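Kelch-like protein 7 (Homo sapiens, PDB 3II7) serves as the substrate-specific adapter of a BTB-CUL3-RBX1 E3 ubiquitin ligase, this chain being its Kelch-repeat domain. Local coordinates at residues L168-V173 against W181-P186; P186-R191 against N217-D222. One frame throughout, in Å; residues are numbered along the deposited sequence.

Contact 1: residues L168-V173 against W181-P186; sequences LNSCEV and WTELCP
The outer beta hairpin of the fourth Kelch repeat, strands 171-175 and 180-184, brings Val173 against Thr182 as an antiparallel hydrogen-bonded pair. Two bonds define it: Thr182 N to Val173 O (2.8 Å, in the carbonyl plane) and Val173 N to Thr182 O (2.9 Å). At the next pair, Glu172 with Glu183, CB of Glu172 passes near the Thr182 carbonyl. CG of Glu172 stands between its backbone N and carbonyl carbon (chi1 51°), which lays it 3.7 Å from Trp181 CE3; OE1 of Glu172 follows, 3.3 Å from that same carbon, with carboxylate and indole planes 86° apart. Trp181 NE1 hydrogen-bonds to the carbonyl O of Pro134. An alanine in place of Trp181 would probably open a gap beside the Glu172 chain and leave that carbonyl without its indole N-H. Water 2 donates to Glu172 OE2 (2.7 Å) and Glu183 OE1, which probably eases their like charges, and Arg140 forms a salt bridge with Glu172 OE2. On the other face, Leu184 CD1 touches Val173 CG1 at 3.7 Å and Cys171 SG at 3.8 Å. Strand 151-155 lies along 171-175, Tyr153 touching Val173 and Leu184, while 180-184 is outermost in the four-stranded sheet.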
loop_
_atom_site.group_PDB
_atom_site.type_symbol
_atom_site.label_atom_id
_atom_site.label_comp_id
_atom_site.label_asym_id
_atom_site.label_seq_id
_atom_site.Cartn_x
_atom_site.Cartn_y
_atom_site.Cartn_z
ATOM N N LEU A 168 -13.659 2.687 7.988
ATOM C CA LEU A 168 -13.124 3.453 9.114
ATOM C C LEU A 168 -12.472 4.776 8.693
ATOM O O LEU A 168 -11.872 4.837 7.626
ATOM C CB LEU A 168 -12.075 2.630 9.806
ATOM C CG LEU A 168 -12.497 1.274 10.347
ATOM C CD1 LEU A 168 -11.233 0.387 10.650
ATOM C CD2 LEU A 168 -13.321 1.464 11.600
ATOM N N ASN A 169 -12.587 5.816 9.549
ATOM C CA ASN A 169 -11.739 6.975 9.339
ATOM C C ASN A 169 -10.567 7.008 10.322
ATOM O O ASN A 169 -9.645 7.835 10.194
ATOM C CB ASN A 169 -12.533 8.276 9.326
ATOM C CG ASN A 169 -13.178 8.585 10.642
ATOM O OD1 ASN A 169 -13.220 7.747 11.548
ATOM N ND2 ASN A 169 -13.690 9.803 10.769
ATOM N N SER A 170 -10.534 6.062 11.255
ATOM C CA SER A 170 -9.550 6.129 12.307
ATOM C C SER A 170 -8.117 5.908 11.834
ATOM O O SER A 170 -7.852 5.204 10.827
ATOM C CB SER A 170 -9.898 5.159 13.401
ATOM O OG SER A 170 -9.748 3.858 12.972
ATOM N N CYS A 171 -7.209 6.552 12.561
ATOM C CA CYS A 171 -5.779 6.534 12.284
ATOM C C CYS A 171 -5.056 6.249 13.582
ATOM O O CYS A 171 -5.431 6.777 14.620
ATOM C CB CYS A 171 -5.366 7.908 11.726
ATOM S SG CYS A 171 -3.587 8.158 11.455
ATOM N N GLU A 172 -4.035 5.391 13.527
ATOM C CA GLU A 172 -3.208 5.148 14.695
ATOM C C GLU A 172 -1.764 4.979 14.276
ATOM O O GLU A 172 -1.480 4.711 13.091
ATOM C CB GLU A 172 -3.724 3.954 15.497
ATOM C CG GLU A 172 -3.962 2.689 14.712
ATOM C CD GLU A 172 -4.529 1.573 15.574
ATOM O OE1 GLU A 172 -3.821 1.143 16.503
ATOM O OE2 GLU A 172 -5.689 1.149 15.323
ATOM N N VAL A 173 -0.860 5.173 15.239
ATOM C CA VAL A 173 0.599 5.140 14.947
ATOM C C VAL A 173 1.324 4.249 15.943
ATOM O O VAL A 173 1.017 4.249 17.140
ATOM C CB VAL A 173 1.203 6.530 14.900
ATOM C CG1 VAL A 173 1.081 7.273 16.255
ATOM C CG2 VAL A 173 2.669 6.491 14.434
ATOM N N TRP A 181 0.942 1.509 20.302
ATOM C CA TRP A 181 -0.000 2.154 19.374
ATOM C C TRP A 181 -0.675 3.343 20.046
ATOM O O TRP A 181 -1.128 3.248 21.222
ATOM C CB TRP A 181 -1.062 1.148 18.882
ATOM C CG TRP A 181 -0.535 0.091 17.924
ATOM C CD1 TRP A 181 -0.161 -1.181 18.233
ATOM C CD2 TRP A 181 -0.394 0.208 16.507
ATOM N NE1 TRP A 181 0.205 -1.859 17.109
ATOM C CE2 TRP A 181 0.114 -1.026 16.034
ATOM C CE3 TRP A 181 -0.606 1.263 15.573
ATOM C CZ2 TRP A 181 0.396 -1.255 14.673
ATOM C CZ3 TRP A 181 -0.324 1.036 14.226
ATOM C CH2 TRP A 181 0.166 -0.229 13.789
ATOM N N THR A 182 -0.725 4.456 19.327
ATOM C CA THR A 182 -1.405 5.681 19.773
ATOM C C THR A 182 -2.478 6.102 18.765
ATOM O O THR A 182 -2.190 6.205 17.540
ATOM C CB THR A 182 -0.404 6.800 19.956
ATOM O OG1 THR A 182 0.553 6.400 20.951
ATOM C CG2 THR A 182 -1.116 8.117 20.408
ATOM N N GLU A 183 -3.692 6.357 19.263
ATOM C CA GLU A 183 -4.780 6.876 18.453
ATOM C C GLU A 183 -4.471 8.329 18.044
ATOM O O GLU A 183 -4.109 9.163 18.891
ATOM C CB GLU A 183 -6.122 6.810 19.218
ATOM C CG GLU A 183 -7.344 6.960 18.297
ATOM C CD GLU A 183 -7.619 5.686 17.439
ATOM O OE1 GLU A 183 -7.254 4.579 17.868
ATOM O OE2 GLU A 183 -8.203 5.802 16.346
ATOM N N LEU A 184 -4.597 8.601 16.753
ATOM C CA LEU A 184 -4.397 9.916 16.210
ATOM C C LEU A 184 -5.736 10.536 15.770
ATOM O O LEU A 184 -6.827 9.901 15.863
ATOM C CB LEU A 184 -3.420 9.836 15.039
ATOM C CG LEU A 184 -2.003 9.359 15.444
ATOM C CD1 LEU A 184 -1.134 9.297 14.173
ATOM C CD2 LEU A 184 -1.326 10.263 16.529
ATOM N N CYS A 185 -5.672 11.778 15.307
ATOM C CA CYS A 185 -6.826 12.417 14.708
ATOM C C CYS A 185 -7.349 11.549 13.564
ATOM O O CYS A 185 -6.563 11.059 12.744
ATOM C CB CYS A 185 -6.416 13.776 14.169
ATOM S SG CYS A 185 -7.791 14.750 13.504
ATOM N N PRO A 186 -8.676 11.323 13.514
ATOM C CA PRO A 186 -9.227 10.547 12.415
ATOM C C PRO A 186 -9.246 11.335 11.085
ATOM O O PRO A 186 -9.274 12.577 11.079
ATOM C CB PRO A 186 -10.649 10.250 12.873
ATOM C CG PRO A 186 -10.985 11.395 13.739
ATOM C CD PRO A 186 -9.722 11.733 14.466
HETATM O O HOH W 1 -8.444 8.032 14.779
HETATM O O HOH W 2 -7.707 2.734 16.153
HETATM O O HOH W 3 2.739 5.390 19.608
#

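Contact 2: residues P186-R191 against N217-D222; sequences PMIEAR and NVEYYD
A buried carboxylate, that of Glu219 on strand 218-222, receives the loop 186-191 in a polar contact between the fourth and fifth Kelch repeats. CG of Glu219 stands between its backbone N and carbonyl carbon (chi1 60°) and the chain runs on extended, chi2 -177° placing CD beside the loop. Glu219 OE1 accepts from Ile188 N at 2.7 Å and Glu219 OE2 from Glu189 N at 3.0 Å, both on syn lone pairs. Arg191 comes tip to tip to Glu219 OE2: NH2 meets its anti lone pair (2.8 Å), NE the same side but tilted out of the carboxylate plane (3.1 Å), the guanidinium turned 81° from that plane in a side-on salt bridge. With three donors on OE2, the charged form of Glu219 is probably favoured. In the Kelch beta-propeller this joins a connection between blades to strand 218-222, third of four in the next blade's sheet. Arg191 also grips Asn217 end-on, NH2 reaching OD1 at 2.9 Å from above the amide carbonyl plane and NH1 the backbone O at 3.0 Å. Asn217 ND2 donates to Glu189 OE2 (2.9 Å) from above the carboxylate plane, while Glu189 CB lies over one guanidinium face, offset toward its rim.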
loop_
_atom_site.group_PDB
_atom_site.type_symbol
_atom_site.label_atom_id
_atom_site.label_comp_id
_atom_site.label_asym_id
_atom_site.label_seq_id
_atom_site.Cartn_x
_atom_site.Cartn_y
_atom_site.Cartn_z
ATOM N N PRO A 186 -8.676 11.323 13.514
ATOM C CA PRO A 186 -9.227 10.547 12.415
ATOM C C PRO A 186 -9.246 11.335 11.085
ATOM O O PRO A 186 -9.274 12.577 11.079
ATOM C CB PRO A 186 -10.649 10.250 12.873
ATOM C CG PRO A 186 -10.985 11.395 13.739
ATOM C CD PRO A 186 -9.722 11.733 14.466
ATOM N N MET A 187 -9.222 10.598 9.989
ATOM C CA MET A 187 -9.342 11.196 8.652
ATOM C C MET A 187 -10.680 11.917 8.541
ATOM O O MET A 187 -11.648 11.604 9.289
ATOM C CB MET A 187 -9.241 10.125 7.545
ATOM C CG MET A 187 -7.876 9.531 7.399
ATOM S SD MET A 187 -7.792 8.385 6.026
ATOM C CE MET A 187 -8.966 7.098 6.544
ATOM N N ILE A 188 -10.734 12.888 7.633
ATOM C CA ILE A 188 -11.993 13.571 7.318
ATOM C C ILE A 188 -12.987 12.592 6.671
ATOM O O ILE A 188 -14.182 12.595 6.989
ATOM C CB ILE A 188 -11.740 14.766 6.415
ATOM C CG1 ILE A 188 -10.868 15.773 7.187
ATOM C CG2 ILE A 188 -13.058 15.372 5.924
ATOM C CD1 ILE A 188 -10.265 16.865 6.297
ATOM N N GLU A 189 -12.460 11.729 5.781
ATOM C CA GLU A 189 -13.254 10.746 5.068
ATOM C C GLU A 189 -12.951 9.357 5.607
ATOM O O GLU A 189 -11.784 9.025 5.831
ATOM C CB GLU A 189 -12.891 10.770 3.589
ATOM C CG GLU A 189 -13.376 11.959 2.842
ATOM C CD GLU A 189 -14.875 11.909 2.451
ATOM O OE1 GLU A 189 -15.553 10.918 2.729
ATOM O OE2 GLU A 189 -15.340 12.883 1.850
ATOM N N ALA A 190 -13.986 8.518 5.774
ATOM C CA ALA A 190 -13.742 7.090 5.940
ATOM C C ALA A 190 -13.216 6.576 4.585
ATOM O O ALA A 190 -13.710 6.994 3.540
ATOM C CB ALA A 190 -15.019 6.364 6.344
ATOM N N ARG A 191 -12.208 5.704 4.595
ATOM C CA ARG A 191 -11.578 5.208 3.347
ATOM C C ARG A 191 -11.069 3.815 3.546
ATOM O O ARG A 191 -10.483 3.516 4.593
ATOM C CB ARG A 191 -10.336 6.040 2.915
ATOM C CG ARG A 191 -10.518 7.510 2.820
ATOM C CD ARG A 191 -9.214 8.196 2.480
ATOM N NE ARG A 191 -9.424 9.639 2.531
ATOM C CZ ARG A 191 -9.805 10.390 1.503
ATOM N NH1 ARG A 191 -9.976 9.887 0.287
ATOM N NH2 ARG A 191 -10.013 11.673 1.687
ATOM N N ASN A 217 -11.605 12.337 -3.669
ATOM C CA ASN A 217 -10.955 13.331 -2.839
ATOM C C ASN A 217 -9.697 12.821 -2.138
ATOM O O ASN A 217 -9.377 11.595 -2.104
ATOM C CB ASN A 217 -11.949 14.065 -1.919
ATOM C CG ASN A 217 -12.581 13.184 -0.859
ATOM O OD1 ASN A 217 -12.001 12.232 -0.378
ATOM N ND2 ASN A 217 -13.798 13.566 -0.452
ATOM N N VAL A 218 -8.956 13.773 -1.621
ATOM C CA VAL A 218 -7.600 13.577 -1.172
ATOM C C VAL A 218 -7.379 14.423 0.054
ATOM O O VAL A 218 -7.777 15.580 0.099
ATOM C CB VAL A 218 -6.577 13.977 -2.279
ATOM C CG1 VAL A 218 -5.095 13.790 -1.793
ATOM C CG2 VAL A 218 -6.844 13.173 -3.579
ATOM N N GLU A 219 -6.744 13.856 1.052
ATOM C CA GLU A 219 -6.447 14.603 2.262
ATOM C C GLU A 219 -5.075 14.236 2.760
ATOM O O GLU A 219 -4.523 13.195 2.381
ATOM C CB GLU A 219 -7.506 14.343 3.343
ATOM C CG GLU A 219 -7.656 12.863 3.789
ATOM C CD GLU A 219 -8.770 12.698 4.786
ATOM O OE1 GLU A 219 -8.626 13.218 5.918
ATOM O OE2 GLU A 219 -9.822 12.087 4.448
ATOM N N TYR A 220 -4.509 15.061 3.628
ATOM C CA TYR A 220 -3.229 14.700 4.243
ATOM C C TYR A 220 -3.253 14.877 5.747
ATOM O O TYR A 220 -4.014 15.691 6.291
ATOM C CB TYR A 220 -2.047 15.476 3.663
ATOM C CG TYR A 220 -1.998 16.923 4.039
ATOM C CD1 TYR A 220 -1.366 17.338 5.190
ATOM C CD2 TYR A 220 -2.565 17.874 3.233
ATOM C CE1 TYR A 220 -1.321 18.671 5.537
ATOM C CE2 TYR A 220 -2.532 19.212 3.576
ATOM C CZ TYR A 220 -1.898 19.600 4.715
ATOM O OH TYR A 220 -1.849 20.935 5.037
ATOM N N TYR A 221 -2.400 14.094 6.392
ATOM C CA TYR A 221 -2.188 14.155 7.822
ATOM C C TYR A 221 -0.972 15.005 8.093
ATOM O O TYR A 221 0.131 14.684 7.642
ATOM C CB TYR A 221 -1.961 12.763 8.381
ATOM C CG TYR A 221 -1.765 12.751 9.890
ATOM C CD1 TYR A 221 -2.785 13.157 10.739
ATOM C CD2 TYR A 221 -0.548 12.346 10.443
ATOM C CE1 TYR A 221 -2.617 13.164 12.094
ATOM C CE2 TYR A 221 -0.356 12.337 11.823
ATOM C CZ TYR A 221 -1.372 12.763 12.643
ATOM O OH TYR A 221 -1.180 12.748 14.000
ATOM N N ASP A 222 -1.187 16.093 8.825
ATOM C CA ASP A 222 -0.114 16.961 9.285
ATOM C C ASP A 222 0.451 16.351 10.545
ATOM O O ASP A 222 -0.183 16.364 11.617
ATOM C CB ASP A 222 -0.664 18.366 9.539
ATOM C CG ASP A 222 0.433 19.383 9.757
ATOM O OD1 ASP A 222 1.312 19.131 10.590
ATOM O OD2 ASP A 222 0.411 20.427 9.069
#

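In the fold
From the N terminus, the chain first meets contact 1, where a short hairpin connection is closed within the fourth Kelch repeat and strands 171-175 and 180-184 become a hairpin. Contact 2 follows in series, sharing Pro186, and closes a longer excursion through strands 195-199 and 202-206 before strand 218-222 of the fifth repeat. The loops neither nest nor cross. Their centres lie about 11 Å apart, and they touch directly: Asn169 O is 2.8 Å from Met187 N, a probable hydrogen bond, and Leu184 CD1 packs on Tyr221 OH at 3.5 Å. One contact therefore pairs strands inside a sheet, whereas the other ties that sheet's outgoing loop to the adjacent sheet.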